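Acyl-coenzyme A oxidase acox-1.1 (PDB 5K3H) catalyses the first step of peroxisomal beta-oxidation, the FAD-dependent desaturation of acyl-CoA substrates to trans-2-enoyl-CoA, with oxygen reduced to hydrogen peroxide. Local coordinates at residues Thr148-Glu153 and Ala200-His205; Ala185-Pro190 and Gly251-Asn256. All coordinates share one frame; numbering follows the deposited sequence.

Contact 1. Residues Thr148-Glu153 and Ala200-His205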
# COMPACT_ATOMS: atom_id res chain seq x y z
N THR B 148 7.86 -5.43 28.03
CA THR B 148 6.93 -4.92 27.05
C THR B 148 5.62 -4.65 27.77
O THR B 148 5.51 -4.80 28.99
CB THR B 148 6.80 -5.92 25.88
OG1 THR B 148 5.90 -5.40 24.88
CG2 THR B 148 6.29 -7.27 26.38
N TYR B 149 4.61 -4.23 27.01
CA TYR B 149 3.30 -3.90 27.55
C TYR B 149 2.29 -4.81 26.85
O TYR B 149 2.23 -4.84 25.62
CB TYR B 149 3.00 -2.42 27.31
CG TYR B 149 1.75 -1.91 27.98
CD1 TYR B 149 1.80 -1.46 29.28
CD2 TYR B 149 0.54 -1.86 27.31
CE1 TYR B 149 0.67 -0.97 29.92
CE2 TYR B 149 -0.60 -1.37 27.95
CZ TYR B 149 -0.52 -0.93 29.25
OH TYR B 149 -1.62 -0.45 29.91
N ALA B 150 1.54 -5.59 27.61
CA ALA B 150 0.74 -6.68 27.05
C ALA B 150 -0.72 -6.39 27.33
O ALA B 150 -1.21 -6.65 28.43
CB ALA B 150 1.16 -8.03 27.62
N GLN B 151 -1.41 -5.83 26.34
CA GLN B 151 -2.82 -5.49 26.49
C GLN B 151 -3.71 -6.24 25.52
O GLN B 151 -4.64 -6.94 25.94
CB GLN B 151 -3.00 -3.97 26.34
CG GLN B 151 -4.42 -3.51 26.45
CD GLN B 151 -4.52 -2.01 26.32
OE1 GLN B 151 -5.23 -1.48 25.45
NE2 GLN B 151 -3.81 -1.30 27.21
N THR B 152 -3.45 -6.13 24.23
CA THR B 152 -4.40 -6.63 23.25
C THR B 152 -4.44 -8.15 23.27
O THR B 152 -3.44 -8.84 23.50
CB THR B 152 -4.04 -6.13 21.86
OG1 THR B 152 -2.80 -6.70 21.48
CG2 THR B 152 -3.93 -4.60 21.85
N GLU B 153 -5.62 -8.68 22.98
CA GLU B 153 -5.87 -10.10 23.02
C GLU B 153 -6.27 -10.57 21.63
O GLU B 153 -6.69 -9.78 20.78
CB GLU B 153 -6.94 -10.41 24.05
CG GLU B 153 -6.45 -10.22 25.45
CD GLU B 153 -7.56 -10.28 26.46
OE1 GLU B 153 -8.71 -10.58 26.06
OE2 GLU B 153 -7.28 -10.01 27.65
N ALA B 200 6.65 -8.35 31.66
CA ALA B 200 5.67 -7.52 30.96
C ALA B 200 4.76 -6.83 31.96
O ALA B 200 4.44 -7.38 33.02
CB ALA B 200 4.82 -8.34 29.98
N VAL B 201 4.32 -5.63 31.63
CA VAL B 201 3.16 -5.05 32.31
C VAL B 201 1.93 -5.56 31.58
O VAL B 201 1.76 -5.32 30.38
CB VAL B 201 3.22 -3.51 32.32
CG1 VAL B 201 1.95 -2.94 32.95
CG2 VAL B 201 4.48 -2.99 33.05
N VAL B 202 1.06 -6.27 32.29
CA VAL B 202 -0.04 -7.01 31.68
C VAL B 202 -1.35 -6.38 32.13
O VAL B 202 -1.53 -6.06 33.31
CB VAL B 202 0.02 -8.50 32.06
CG1 VAL B 202 -1.21 -9.25 31.55
CG2 VAL B 202 1.30 -9.10 31.51
N VAL B 203 -2.27 -6.18 31.18
CA VAL B 203 -3.59 -5.63 31.46
C VAL B 203 -4.58 -6.78 31.59
O VAL B 203 -4.61 -7.68 30.73
CB VAL B 203 -4.02 -4.62 30.39
CG1 VAL B 203 -5.36 -4.03 30.76
CG2 VAL B 203 -2.99 -3.51 30.28
N ALA B 204 -5.37 -6.76 32.65
CA ALA B 204 -6.29 -7.84 32.97
C ALA B 204 -7.43 -7.28 33.82
O ALA B 204 -7.24 -6.31 34.56
CB ALA B 204 -5.58 -8.98 33.72
N HIS B 205 -8.59 -7.92 33.73
CA HIS B 205 -9.73 -7.55 34.56
C HIS B 205 -9.56 -8.05 35.99
O HIS B 205 -9.36 -9.25 36.21
CB HIS B 205 -11.01 -8.12 33.96
CG HIS B 205 -11.54 -7.33 32.81
ND1 HIS B 205 -12.82 -7.50 32.32
CD2 HIS B 205 -10.98 -6.35 32.07
CE1 HIS B 205 -13.01 -6.66 31.32
NE2 HIS B 205 -11.91 -5.95 31.16

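Contact 2. Residues Ala185-Pro190 and Gly251-Asn256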
# COMPACT_ATOMS: atom_id res chain seq x y z
N ALA B 185 -8.57 -15.18 24.56
CA ALA B 185 -8.08 -14.39 25.68
C ALA B 185 -6.56 -14.29 25.70
O ALA B 185 -6.02 -13.54 26.51
CB ALA B 185 -8.56 -14.97 27.01
N LEU B 186 -5.87 -15.06 24.87
CA LEU B 186 -4.43 -14.91 24.76
C LEU B 186 -4.10 -13.45 24.55
O LEU B 186 -4.78 -12.76 23.78
CB LEU B 186 -3.89 -15.72 23.58
CG LEU B 186 -3.80 -17.24 23.67
CD1 LEU B 186 -3.65 -17.84 22.28
CD2 LEU B 186 -2.66 -17.70 24.62
N LYS B 187 -3.09 -12.95 25.26
CA LYS B 187 -2.46 -11.73 24.79
C LYS B 187 -1.87 -12.03 23.42
O LYS B 187 -1.34 -13.12 23.20
CB LYS B 187 -1.38 -11.25 25.77
CG LYS B 187 -1.92 -10.87 27.16
CD LYS B 187 -3.17 -10.05 27.00
CE LYS B 187 -3.62 -9.36 28.28
NZ LYS B 187 -4.84 -8.55 28.03
N TRP B 188 -2.02 -11.09 22.48
CA TRP B 188 -1.68 -11.32 21.07
C TRP B 188 -1.39 -9.97 20.45
O TRP B 188 -2.21 -9.06 20.60
CB TRP B 188 -2.80 -12.04 20.32
CG TRP B 188 -2.38 -12.67 19.00
CD1 TRP B 188 -2.18 -12.03 17.80
CD2 TRP B 188 -2.13 -14.06 18.75
NE1 TRP B 188 -1.80 -12.94 16.83
CE2 TRP B 188 -1.77 -14.19 17.39
CE3 TRP B 188 -2.19 -15.21 19.55
CZ2 TRP B 188 -1.46 -15.41 16.82
CZ3 TRP B 188 -1.86 -16.43 18.97
CH2 TRP B 188 -1.50 -16.52 17.62
N TRP B 189 -0.17 -9.80 19.86
CA TRP B 189 0.41 -8.61 19.20
C TRP B 189 1.39 -7.75 20.02
O TRP B 189 2.09 -6.95 19.38
CB TRP B 189 -0.68 -7.68 18.63
CG TRP B 189 -1.15 -8.15 17.30
CD1 TRP B 189 -2.35 -8.74 17.01
CD2 TRP B 189 -0.40 -8.13 16.08
NE1 TRP B 189 -2.39 -9.07 15.68
CE2 TRP B 189 -1.20 -8.72 15.09
CE3 TRP B 189 0.88 -7.67 15.73
CZ2 TRP B 189 -0.77 -8.87 13.78
CZ3 TRP B 189 1.31 -7.81 14.42
CH2 TRP B 189 0.48 -8.41 13.46
N PRO B 190 1.50 -7.84 21.36
CA PRO B 190 2.51 -7.01 22.05
C PRO B 190 3.90 -7.22 21.50
O PRO B 190 4.38 -8.35 21.36
CB PRO B 190 2.41 -7.49 23.50
CG PRO B 190 1.00 -7.91 23.65
CD PRO B 190 0.64 -8.53 22.34
N GLY B 251 4.29 -11.22 20.13
CA GLY B 251 4.06 -12.47 20.82
C GLY B 251 2.63 -12.71 21.28
O GLY B 251 1.82 -11.80 21.39
N PHE B 252 2.37 -13.98 21.59
CA PHE B 252 1.20 -14.41 22.34
C PHE B 252 1.60 -14.81 23.76
O PHE B 252 2.76 -15.14 24.03
CB PHE B 252 0.48 -15.59 21.67
CG PHE B 252 1.33 -16.83 21.48
CD1 PHE B 252 1.48 -17.75 22.51
CD2 PHE B 252 1.92 -17.11 20.26
CE1 PHE B 252 2.25 -18.91 22.33
CE2 PHE B 252 2.69 -18.26 20.07
CZ PHE B 252 2.85 -19.16 21.10
N LEU B 253 0.62 -14.77 24.67
CA LEU B 253 0.85 -15.03 26.08
C LEU B 253 -0.42 -15.53 26.73
O LEU B 253 -1.46 -14.85 26.69
CB LEU B 253 1.32 -13.76 26.81
CG LEU B 253 1.42 -13.75 28.33
CD1 LEU B 253 2.44 -14.77 28.84
CD2 LEU B 253 1.75 -12.35 28.82
N GLY B 254 -0.32 -16.69 27.38
CA GLY B 254 -1.42 -17.24 28.15
C GLY B 254 -0.97 -17.64 29.54
O GLY B 254 0.18 -18.02 29.75
N PHE B 255 -1.89 -17.53 30.49
CA PHE B 255 -1.65 -17.86 31.89
C PHE B 255 -2.55 -19.02 32.28
O PHE B 255 -3.75 -19.01 31.98
CB PHE B 255 -1.95 -16.69 32.80
CG PHE B 255 -1.26 -15.43 32.42
CD1 PHE B 255 0.07 -15.21 32.77
CD2 PHE B 255 -1.95 -14.44 31.71
CE1 PHE B 255 0.72 -14.04 32.41
CE2 PHE B 255 -1.31 -13.26 31.34
CZ PHE B 255 0.02 -13.06 31.69
N ASN B 256 -1.97 -20.00 32.98
CA ASN B 256 -2.73 -21.10 33.60
C ASN B 256 -2.67 -20.90 35.11
O ASN B 256 -1.78 -21.41 35.78
CB ASN B 256 -2.17 -22.46 33.19
CG ASN B 256 -3.01 -23.63 33.68
OD1 ASN B 256 -4.16 -23.45 34.12
ND2 ASN B 256 -2.47 -24.86 33.56

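Contact 1. Residues Thr148-Glu153 and Ala200-His205
Ala150 sits beside Val202 in a parallel strand pair and spends both of its backbone polar groups on that residue's neighbours. Ala150 N donates to Val201 O at 2.8 Å in an almost straight bond (170° at the hydrogen). Ala150 O accepts Val203 N at 3.0 Å, the donor tilted 21° from the carbonyl plane. One step earlier, Thr148 O takes the N-H of Val201 at 3.0 Å. The remaining edge of 200-205 is bonded to strand 211-221, where Ala200 pairs with Val220 and Val202 with Phe218.

Tyr149 and Val201 share one face of the pair, and Val203, past the last bridge, points its CB toward 148-153. With CG anti to the backbone N (chi1 -172°), the tyrosine ring slants across both valines: CE1 lies 3.8 Å from Val201 CG1, and OH lies 3.4 Å from Val203 CG2. Gln151 runs alongside Val203, its extended chain bringing NE2 in plane to the edge of the Tyr149 ring. On the reverse face Ala150 CB meets Val202 CG2 at 4.0 Å, while Thr148 turns CG2 to Ala200 CB and bonds OG1 to Gly191 O.

Beyond Ala150 the chain leaves the sheet. There Lys187 NZ donates to both Gln151 O and Val203 O and forms a salt bridge with Glu153 OE2. Thr165 OG1 also bonds OE2 and Glu164 N bonds OE1, so this buried carboxylate probably stays ionised. Tyr149 to Thr152 bind the FAD shared between the two subunits, and the parallel pair that presents them belongs to the middle beta domain of the acyl-CoA oxidase and dehydrogenase fold.

Contact 2. Residues Ala185-Pro190 and Gly251-Asn256
Lys187 and Leu253 form the hydrogen-bonded pair of a short antiparallel ladder in the beta domain, which ends in a G1 beta bulge at Trp189 and Pro190, opposite Gly251. Lys187 N donates to Leu253 O at 2.9 Å and Leu253 N returns a bond to Lys187 O at 3.0 Å, both well bent, near 140° at the hydrogen. Past Trp188, Gly251 faces two residues: its O accepts Trp189 N at 3.2 Å, whereas its N-H goes to Pro190 O at 3.1 Å. The positive phi of Trp189 (99°) is the usual one for the first bulge residue.

Lys187 and Leu253 touch through their CB atoms, 3.8 Å apart; the lysine chain then bends at CG and leads NZ away to Gln151 O. On the opposite face of the ladder, Trp188 sets CE3 of its six-membered ring obliquely against Phe252 CB, 3.4 Å away. The two rings lie near parallel, planes 22° apart, but are slid so far that they barely overlap, their centroids being 5.7 Å apart. Leu186 leans its CD2 over the peptide between Leu253 and Gly254, 3.7 Å from Leu253 O.

Strand 251-255 is the middle one of three, since Phe252 and Gly254 bond on their far side to Gly237 and Thr235 of strand 234-238. The aromatic face meets the second subunit: Phe252 packs edge-to-face with Phe641 of its helix 636-645, and Trp188 meets the ring of its His412.

How the contacts relate
Both contacts are buried backbone pairings within the beta domain, their centres about 8 Å apart, yet they belong to different sheets: a parallel pair of the mixed sheet in contact 1, an outer antiparallel pair in contact 2. Their segments alternate along the chain, and a second bridge between them is Thr152 OG1, 2.6 Å from Trp188 O. Chemistry follows position. Contact 1 packs small aliphatic side chains with one tyrosine ring, lies against helix 114-127 and strand 211-221, and is touched by no other protein chain. Contact 2 carries large aromatic groups at the dimer interface. Each adjoins the FAD site, contact 1 supplying binding residues and contact 2 leading directly into Gly191.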